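PDB 4RDK: capsid from Human calicivirus NLV/Boxer/2001/US, which forms the outer shell of a norovirus particle, its protruding domain, the part held here, probably binding fucose-containing host glycans. Local coordinates for residues 134-139 and 152-157; 34-39 and 215-220. All coordinates share one frame; numbering follows the deposited sequence.

Contact 1: residues 134-139 and 152-157; sequences GKVVIH and VKLEDN
Glu155 lays its carboxylate flat over one face of the His139 imidazole. The two planes are 12° apart, with Glu155 OE2 offset toward the ring's rim. Glu155 CG sits over the same ring as a CH-pi contact, 3.9 Å from the centroid. A bend at chi2 (-59°) folds the glutamate chain back to make this stack. One direct backbone bond holds the glutamate in place: Glu155 N donates to Val137 O at 2.9 Å and almost straight. Water 3 accepts from His139 N and lies within bonding distance of Lys153 O and Glu155 OE2, though it has more acceptors in reach than protons to give. Water 1 bridges Val137 N and Glu155 O. Asn157 ND2 reaches Lys135 O at 2.8 Å, from above the carbonyl plane, through a bent bond of 132°. Beneath the polar layer lie aliphatic groups. Ile138 and Leu154 run side by side, with Ile138 CG1 tight against Leu154 CD2 at 3.5 Å. Val136 CG2 meets Leu154 CB at 3.7 Å. Val137 also lies close to a bound fucose, which places the contact beside a glycan site. Strand 133-139 pairs with 113-121 and strand 151-154 with 83-89. Four strands separate them in their antiparallel sheet, so it must curl round to bring them together; Ile138 touches Met73 and Leu154 touches Ile77, both on strand 72-80.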
ATOM      1  N   GLY B 134      -8.941   9.060  15.526  1.00 18.16           N
ATOM      2  CA  GLY B 134      -9.295   8.304  16.711  1.00 18.07           C
ATOM      3  C   GLY B 134      -8.780   6.882  16.587  1.00 17.67           C
ATOM      4  O   GLY B 134      -8.012   6.564  15.674  1.00 18.05           O
ATOM      5  N   LYS B 135      -9.190   6.028  17.518  1.00 19.67           N
ATOM      6  CA  LYS B 135      -8.856   4.609  17.468  1.00 19.02           C
ATOM      7  C   LYS B 135     -10.017   3.832  18.075  1.00 19.27           C
ATOM      8  O   LYS B 135     -10.816   4.391  18.832  1.00 20.34           O
ATOM      9  CB  LYS B 135      -7.557   4.321  18.236  1.00 22.11           C
ATOM     10  CG  LYS B 135      -7.610   4.692  19.702  1.00 22.57           C
ATOM     11  CD  LYS B 135      -6.227   4.675  20.340  1.00 27.55           C
ATOM     12  CE  LYS B 135      -5.693   3.264  20.494  1.00 26.15           C
ATOM     13  NZ  LYS B 135      -4.479   3.251  21.362  1.00 27.26           N
ATOM     14  N   VAL B 136     -10.118   2.551  17.736  1.00 17.71           N
ATOM     15  CA  VAL B 136     -11.221   1.734  18.222  1.00 17.60           C
ATOM     16  C   VAL B 136     -10.885   0.262  18.028  1.00 18.81           C
ATOM     17  O   VAL B 136     -10.107  -0.094  17.136  1.00 18.26           O
ATOM     18  CB  VAL B 136     -12.541   2.078  17.478  1.00 16.28           C
ATOM     19  CG1 VAL B 136     -12.465   1.628  16.021  1.00 20.13           C
ATOM     20  CG2 VAL B 136     -13.740   1.462  18.188  1.00 19.02           C
ATOM     21  N   VAL B 137     -11.457  -0.590  18.875  1.00 17.42           N
ATOM     22  CA  VAL B 137     -11.314  -2.030  18.724  1.00 17.46           C
ATOM     23  C   VAL B 137     -12.537  -2.626  18.035  1.00 19.15           C
ATOM     24  O   VAL B 137     -13.681  -2.274  18.351  1.00 19.50           O
ATOM     25  CB  VAL B 137     -11.122  -2.723  20.087  1.00 19.72           C
ATOM     26  CG1 VAL B 137     -10.997  -4.235  19.901  1.00 22.51           C
ATOM     27  CG2 VAL B 137      -9.900  -2.153  20.797  1.00 20.38           C
ATOM     28  N   ILE B 138     -12.295  -3.530  17.094  1.00 17.89           N
ATOM     29  CA  ILE B 138     -13.375  -4.254  16.442  1.00 16.62           C
ATOM     30  C   ILE B 138     -13.148  -5.753  16.595  1.00 18.30           C
ATOM     31  O   ILE B 138     -12.109  -6.266  16.192  1.00 19.30           O
ATOM     32  CB  ILE B 138     -13.470  -3.900  14.940  1.00 16.51           C
ATOM     33  CG1 ILE B 138     -13.757  -2.400  14.761  1.00 15.83           C
ATOM     34  CG2 ILE B 138     -14.560  -4.736  14.263  1.00 18.32           C
ATOM     35  CD1 ILE B 138     -13.816  -1.945  13.314  1.00 18.76           C
ATOM     36  N   HIS B 139     -14.119  -6.450  17.180  1.00 18.34           N
ATOM     37  CA  HIS B 139     -14.059  -7.913  17.276  1.00 19.12           C
ATOM     38  C   HIS B 139     -14.438  -8.548  15.952  1.00 18.05           C
ATOM     39  O   HIS B 139     -15.516  -8.270  15.427  1.00 20.42           O
ATOM     40  CB  HIS B 139     -15.051  -8.420  18.313  1.00 20.02           C
ATOM     41  CG  HIS B 139     -14.747  -7.988  19.707  1.00 21.18           C
ATOM     42  ND1 HIS B 139     -15.643  -8.143  20.742  1.00 22.66           N
ATOM     43  CD2 HIS B 139     -13.647  -7.407  20.242  1.00 20.41           C
ATOM     44  CE1 HIS B 139     -15.104  -7.688  21.860  1.00 23.59           C
ATOM     45  NE2 HIS B 139     -13.894  -7.235  21.582  1.00 21.33           N
ATOM     46  N   VAL B 152     -20.455  -3.664  11.313  1.00 18.74           N
ATOM     47  CA  VAL B 152     -19.623  -4.254  12.359  1.00 19.91           C
ATOM     48  C   VAL B 152     -19.786  -3.451  13.641  1.00 20.86           C
ATOM     49  O   VAL B 152     -19.956  -2.231  13.607  1.00 20.73           O
ATOM     50  CB  VAL B 152     -18.130  -4.318  11.974  1.00 19.98           C
ATOM     51  CG1 VAL B 152     -17.930  -5.245  10.776  1.00 19.53           C
ATOM     52  CG2 VAL B 152     -17.589  -2.922  11.692  1.00 21.92           C
ATOM     53  N   LYS B 153     -19.750  -4.148  14.772  1.00 21.31           N
ATOM     54  CA  LYS B 153     -19.789  -3.499  16.074  1.00 20.23           C
ATOM     55  C   LYS B 153     -18.425  -2.923  16.450  1.00 18.88           C
ATOM     56  O   LYS B 153     -17.384  -3.554  16.222  1.00 20.69           O
ATOM     57  CB  LYS B 153     -20.247  -4.493  17.144  1.00 22.01           C
ATOM     58  CG  LYS B 153     -20.185  -3.931  18.553  1.00 23.23           C
ATOM     59  CD  LYS B 153     -20.660  -4.941  19.581  1.00 25.43           C
ATOM     60  CE  LYS B 153     -20.596  -4.341  20.977  1.00 27.12           C
ATOM     61  NZ  LYS B 153     -21.149  -5.244  22.017  1.00 31.61           N
ATOM     62  N   LEU B 154     -18.439  -1.709  17.000  1.00 18.93           N
ATOM     63  CA  LEU B 154     -17.248  -1.094  17.583  1.00 20.15           C
ATOM     64  C   LEU B 154     -17.306  -1.243  19.091  1.00 22.07           C
ATOM     65  O   LEU B 154     -18.357  -1.044  19.696  1.00 22.70           O
ATOM     66  CB  LEU B 154     -17.185   0.399  17.258  1.00 22.76           C
ATOM     67  CG  LEU B 154     -17.191   0.846  15.800  1.00 26.54           C
ATOM     68  CD1 LEU B 154     -16.845   2.328  15.685  1.00 28.13           C
ATOM     69  CD2 LEU B 154     -16.238   0.008  14.990  1.00 28.58           C
ATOM     70  N   GLU B 155     -16.182  -1.590  19.707  1.00 19.32           N
ATOM     71  CA  GLU B 155     -16.135  -1.619  21.165  1.00 21.30           C
ATOM     72  C   GLU B 155     -16.121  -0.190  21.691  1.00 22.13           C
ATOM     73  O   GLU B 155     -15.339   0.640  21.237  1.00 23.90           O
ATOM     74  CB  GLU B 155     -14.912  -2.392  21.651  1.00 22.01           C
ATOM     75  CG  GLU B 155     -14.940  -3.859  21.248  1.00 22.86           C
ATOM     76  CD  GLU B 155     -16.160  -4.582  21.786  1.00 25.17           C
ATOM     77  OE1 GLU B 155     -16.334  -4.619  23.027  1.00 27.09           O
ATOM     78  OE2 GLU B 155     -16.947  -5.106  20.971  1.00 25.63           O
ATOM     79  N   ASP B 156     -16.995   0.106  22.647  1.00 22.22           N
ATOM     80  CA  ASP B 156     -17.081   1.464  23.161  1.00 24.39           C
ATOM     81  C   ASP B 156     -15.876   1.776  24.040  1.00 24.06           C
ATOM     82  O   ASP B 156     -15.698   1.173  25.096  1.00 28.27           O
ATOM     83  CB  ASP B 156     -18.383   1.664  23.939  1.00 27.15           C
ATOM     84  CG  ASP B 156     -18.590   3.105  24.373  1.00 32.18           C
ATOM     85  OD1 ASP B 156     -17.794   3.985  23.975  1.00 32.28           O
ATOM     86  OD2 ASP B 156     -19.568   3.358  25.108  1.00 32.87           O
ATOM     87  N   ASN B 157     -15.051   2.719  23.588  1.00 25.87           N
ATOM     88  CA  ASN B 157     -13.876   3.148  24.338  1.00 25.70           C
ATOM     89  C   ASN B 157     -14.056   4.543  24.936  1.00 26.91           C
ATOM     90  O   ASN B 157     -13.086   5.179  25.357  1.00 26.67           O
ATOM     91  CB  ASN B 157     -12.617   3.096  23.467  1.00 26.85           C
ATOM     92  CG  ASN B 157     -12.701   4.021  22.277  1.00 28.82           C
ATOM     93  OD1 ASN B 157     -13.654   4.786  22.142  1.00 29.54           O
ATOM     94  ND2 ASN B 157     -11.700   3.959  21.402  1.00 31.40           N
TER
HETATM   95  O   HOH W   1     -12.619   0.378  21.292  1.00 21.13           O
HETATM   96  O   HOH W   2     -17.616  -6.451  15.413  1.00 19.76           O
HETATM   97  O   HOH W   3     -16.400  -5.298  18.284  1.00 20.71           O

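Contact 2: residues 34-39 and 215-220; sequences DGMMVS and VYFTST
Met36 and Phe217 form a Met-aromatic contact within an antiparallel strand pair that carries a classic beta bulge. Their side chains run side by side and point the same way. Met36 SD lies obliquely to the ring, 5.1 Å from its centroid, and Met36 CG is 3.9 Å from Phe217 CD1. Val215 CG1 lies over one face of the Phe217 ring, near its rim, and also touches Met36 SD. Phe269 of strand 265-272 packs on both Met36 and Val215. Met37 projects from the other face of the sheet, along with Tyr216 and Thr218. Its chain crosses Thr218 at about a right angle, with Met37 SD 3.5 Å from Thr218 CG2. Met37 CG rests 3.7 Å from Tyr216 CB. The Tyr216 ring turns an edge to Met37 O and Val38 CA, and Trp186 meets it edge-to-face. Water 6 joins the Tyr216 hydroxyl to Ser39 OG, which is also bonded to Asp41 O. In the sheet itself, Met37 and Tyr216 exchange a pair of backbone hydrogen bonds. At the bulge, Asp34 and Gly35 both face Thr218. Asp34 N gives a firm bond to Thr218 O at 2.8 Å, while the one from Gly35 N is long and weak. Asp34 CG stands between its own N and carbonyl carbon (chi1 69°), which turns the carboxylate toward Thr220. Thr220 OG1 donates to the syn lone pair of Asp34 OD2 at 2.8 Å, and Thr220 N adds a weak second bond to that oxygen.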
ATOM      1  N   ASP B  34       9.295 -10.343   4.406  1.00 19.59           N
ATOM      2  CA  ASP B  34      10.629 -10.551   4.964  1.00 19.07           C
ATOM      3  C   ASP B  34      10.970 -12.033   5.148  1.00 20.01           C
ATOM      4  O   ASP B  34      11.923 -12.380   5.848  1.00 23.66           O
ATOM      5  CB  ASP B  34      10.814  -9.760   6.264  1.00 22.47           C
ATOM      6  CG  ASP B  34       9.983 -10.297   7.405  1.00 29.84           C
ATOM      7  OD1 ASP B  34       9.134 -11.166   7.160  1.00 32.05           O
ATOM      8  OD2 ASP B  34      10.190  -9.854   8.554  1.00 36.56           O
ATOM      9  N   GLY B  35      10.206 -12.901   4.497  1.00 21.43           N
ATOM     10  CA  GLY B  35      10.505 -14.321   4.542  1.00 22.99           C
ATOM     11  C   GLY B  35       9.522 -15.178   3.769  1.00 21.84           C
ATOM     12  O   GLY B  35       8.497 -14.693   3.281  1.00 21.14           O
ATOM     13  N   MET B  36       9.875 -16.451   3.626  1.00 22.83           N
ATOM     14  CA  MET B  36       8.968 -17.489   3.152  1.00 25.97           C
ATOM     15  C   MET B  36       8.948 -18.586   4.204  1.00 26.52           C
ATOM     16  O   MET B  36       9.913 -18.748   4.959  1.00 30.99           O
ATOM     17  CB  MET B  36       9.457 -18.091   1.837  1.00 27.63           C
ATOM     18  CG  MET B  36       9.285 -17.202   0.622  1.00 28.16           C
ATOM     19  SD  MET B  36       9.824 -18.076  -0.860  1.00 28.62           S
ATOM     20  CE  MET B  36      11.576 -17.687  -0.905  1.00 28.77           C
ATOM     21  N   MET B  37       7.863 -19.347   4.246  1.00 25.11           N
ATOM     22  CA  MET B  37       7.753 -20.473   5.173  1.00 23.71           C
ATOM     23  C   MET B  37       6.796 -21.506   4.614  1.00 24.09           C
ATOM     24  O   MET B  37       6.010 -21.210   3.710  1.00 23.46           O
ATOM     25  CB  MET B  37       7.220 -20.004   6.532  1.00 27.89           C
ATOM     26  CG  MET B  37       5.747 -19.602   6.493  1.00 34.73           C
ATOM     27  SD  MET B  37       5.015 -19.153   8.090  1.00 39.04           S
ATOM     28  CE  MET B  37       4.732 -20.771   8.811  1.00 41.36           C
ATOM     29  N   VAL B  38       6.872 -22.721   5.152  1.00 24.93           N
ATOM     30  CA  VAL B  38       5.815 -23.705   4.974  1.00 24.36           C
ATOM     31  C   VAL B  38       5.136 -23.885   6.324  1.00 26.41           C
ATOM     32  O   VAL B  38       5.737 -23.616   7.364  1.00 29.90           O
ATOM     33  CB  VAL B  38       6.349 -25.054   4.459  1.00 27.93           C
ATOM     34  CG1 VAL B  38       6.931 -24.893   3.056  1.00 27.34           C
ATOM     35  CG2 VAL B  38       7.384 -25.622   5.415  1.00 26.77           C
ATOM     36  N   SER B  39       3.882 -24.317   6.323  1.00 25.82           N
ATOM     37  CA  SER B  39       3.147 -24.422   7.581  1.00 27.64           C
ATOM     38  C   SER B  39       3.649 -25.577   8.440  1.00 30.30           C
ATOM     39  O   SER B  39       4.117 -26.596   7.924  1.00 29.07           O
ATOM     40  CB  SER B  39       1.635 -24.525   7.345  1.00 29.09           C
ATOM     41  OG  SER B  39       1.313 -25.620   6.511  1.00 28.25           O
ATOM     42  N   VAL B 215       3.670 -22.605  -0.190  1.00 19.38           N
ATOM     43  CA  VAL B 215       4.607 -21.587   0.251  1.00 20.20           C
ATOM     44  C   VAL B 215       3.853 -20.369   0.766  1.00 19.58           C
ATOM     45  O   VAL B 215       2.964 -19.842   0.091  1.00 23.04           O
ATOM     46  CB  VAL B 215       5.520 -21.134  -0.901  1.00 23.53           C
ATOM     47  CG1 VAL B 215       6.396 -19.964  -0.467  1.00 25.38           C
ATOM     48  CG2 VAL B 215       6.371 -22.299  -1.392  1.00 25.81           C
ATOM     49  N   TYR B 216       4.218 -19.918   1.961  1.00 18.58           N
ATOM     50  CA  TYR B 216       3.643 -18.701   2.512  1.00 17.52           C
ATOM     51  C   TYR B 216       4.680 -17.600   2.541  1.00 17.76           C
ATOM     52  O   TYR B 216       5.830 -17.827   2.921  1.00 20.22           O
ATOM     53  CB  TYR B 216       3.097 -18.953   3.921  1.00 18.19           C
ATOM     54  CG  TYR B 216       1.999 -19.980   3.926  1.00 18.72           C
ATOM     55  CD1 TYR B 216       0.689 -19.613   3.663  1.00 19.20           C
ATOM     56  CD2 TYR B 216       2.274 -21.327   4.170  1.00 19.74           C
ATOM     57  CE1 TYR B 216      -0.326 -20.550   3.641  1.00 20.37           C
ATOM     58  CE2 TYR B 216       1.264 -22.274   4.163  1.00 20.46           C
ATOM     59  CZ  TYR B 216      -0.039 -21.875   3.895  1.00 20.92           C
ATOM     60  OH  TYR B 216      -1.062 -22.801   3.875  1.00 25.05           O
ATOM     61  N   PHE B 217       4.268 -16.410   2.116  1.00 16.14           N
ATOM     62  CA  PHE B 217       5.105 -15.234   2.204  1.00 17.24           C
ATOM     63  C   PHE B 217       4.783 -14.544   3.514  1.00 18.35           C
ATOM     64  O   PHE B 217       3.617 -14.340   3.836  1.00 19.30           O
ATOM     65  CB  PHE B 217       4.840 -14.335   0.991  1.00 17.81           C
ATOM     66  CG  PHE B 217       5.058 -15.051  -0.311  1.00 16.99           C
ATOM     67  CD1 PHE B 217       6.324 -15.110  -0.878  1.00 21.05           C
ATOM     68  CD2 PHE B 217       4.017 -15.731  -0.926  1.00 18.86           C
ATOM     69  CE1 PHE B 217       6.539 -15.801  -2.061  1.00 21.55           C
ATOM     70  CE2 PHE B 217       4.227 -16.427  -2.108  1.00 21.30           C
ATOM     71  CZ  PHE B 217       5.495 -16.460  -2.678  1.00 21.30           C
ATOM     72  N   THR B 218       5.811 -14.206   4.287  1.00 17.65           N
ATOM     73  CA  THR B 218       5.580 -13.700   5.634  1.00 16.99           C
ATOM     74  C   THR B 218       6.070 -12.284   5.811  1.00 17.27           C
ATOM     75  O   THR B 218       6.980 -11.844   5.111  1.00 18.69           O
ATOM     76  CB  THR B 218       6.252 -14.584   6.706  1.00 18.69           C
ATOM     77  OG1 THR B 218       7.675 -14.578   6.525  1.00 23.34           O
ATOM     78  CG2 THR B 218       5.739 -16.015   6.606  1.00 22.73           C
ATOM     79  N   SER B 219       5.442 -11.579   6.747  1.00 18.01           N
ATOM     80  CA  SER B 219       5.880 -10.262   7.181  1.00 16.98           C
ATOM     81  C   SER B 219       5.835 -10.190   8.696  1.00 17.52           C
ATOM     82  O   SER B 219       4.891 -10.661   9.322  1.00 19.87           O
ATOM     83  CB  SER B 219       4.960  -9.172   6.633  1.00 17.57           C
ATOM     84  OG  SER B 219       5.005  -9.128   5.224  1.00 18.03           O
ATOM     85  N   THR B 220       6.840  -9.572   9.288  1.00 17.51           N
ATOM     86  CA  THR B 220       6.767  -9.259  10.704  1.00 16.90           C
ATOM     87  C   THR B 220       5.768  -8.119  10.898  1.00 17.86           C
ATOM     88  O   THR B 220       5.825  -7.101  10.201  1.00 18.77           O
ATOM     89  CB  THR B 220       8.133  -8.876  11.259  1.00 18.58           C
ATOM     90  OG1 THR B 220       9.041  -9.968  11.053  1.00 21.72           O
ATOM     91  CG2 THR B 220       8.034  -8.577  12.743  1.00 20.19           C
TER
HETATM   92  O   HOH W   4       8.470 -12.998   8.695  1.00 37.29           O
HETATM   93  O   HOH W   5       9.192 -16.679   7.543  1.00 40.82           O
HETATM   94  O   HOH W   6      -0.393 -25.335   4.362  1.00 24.36           O

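How the contacts relate
Contacts 1 and 2 lie in different sheets of the protruding domain. Their centres are 30 Å apart, and their nearest atoms are about 18 Å apart. Along the chain, 34-39 comes first, then 134-139 and 152-157, and last 215-220. Contact 1 is local, with 12 residues between its segments, and its whole sheet is built from chain lying between the two halves of contact 2. Contact 2 spans 175 residues and brings the chain back to an early strand. This fits the known norovirus layout, in which the P2 subdomain is an insertion in P1. Contact 1 then belongs to the glycan-binding P2 part, and contact 2 to P1.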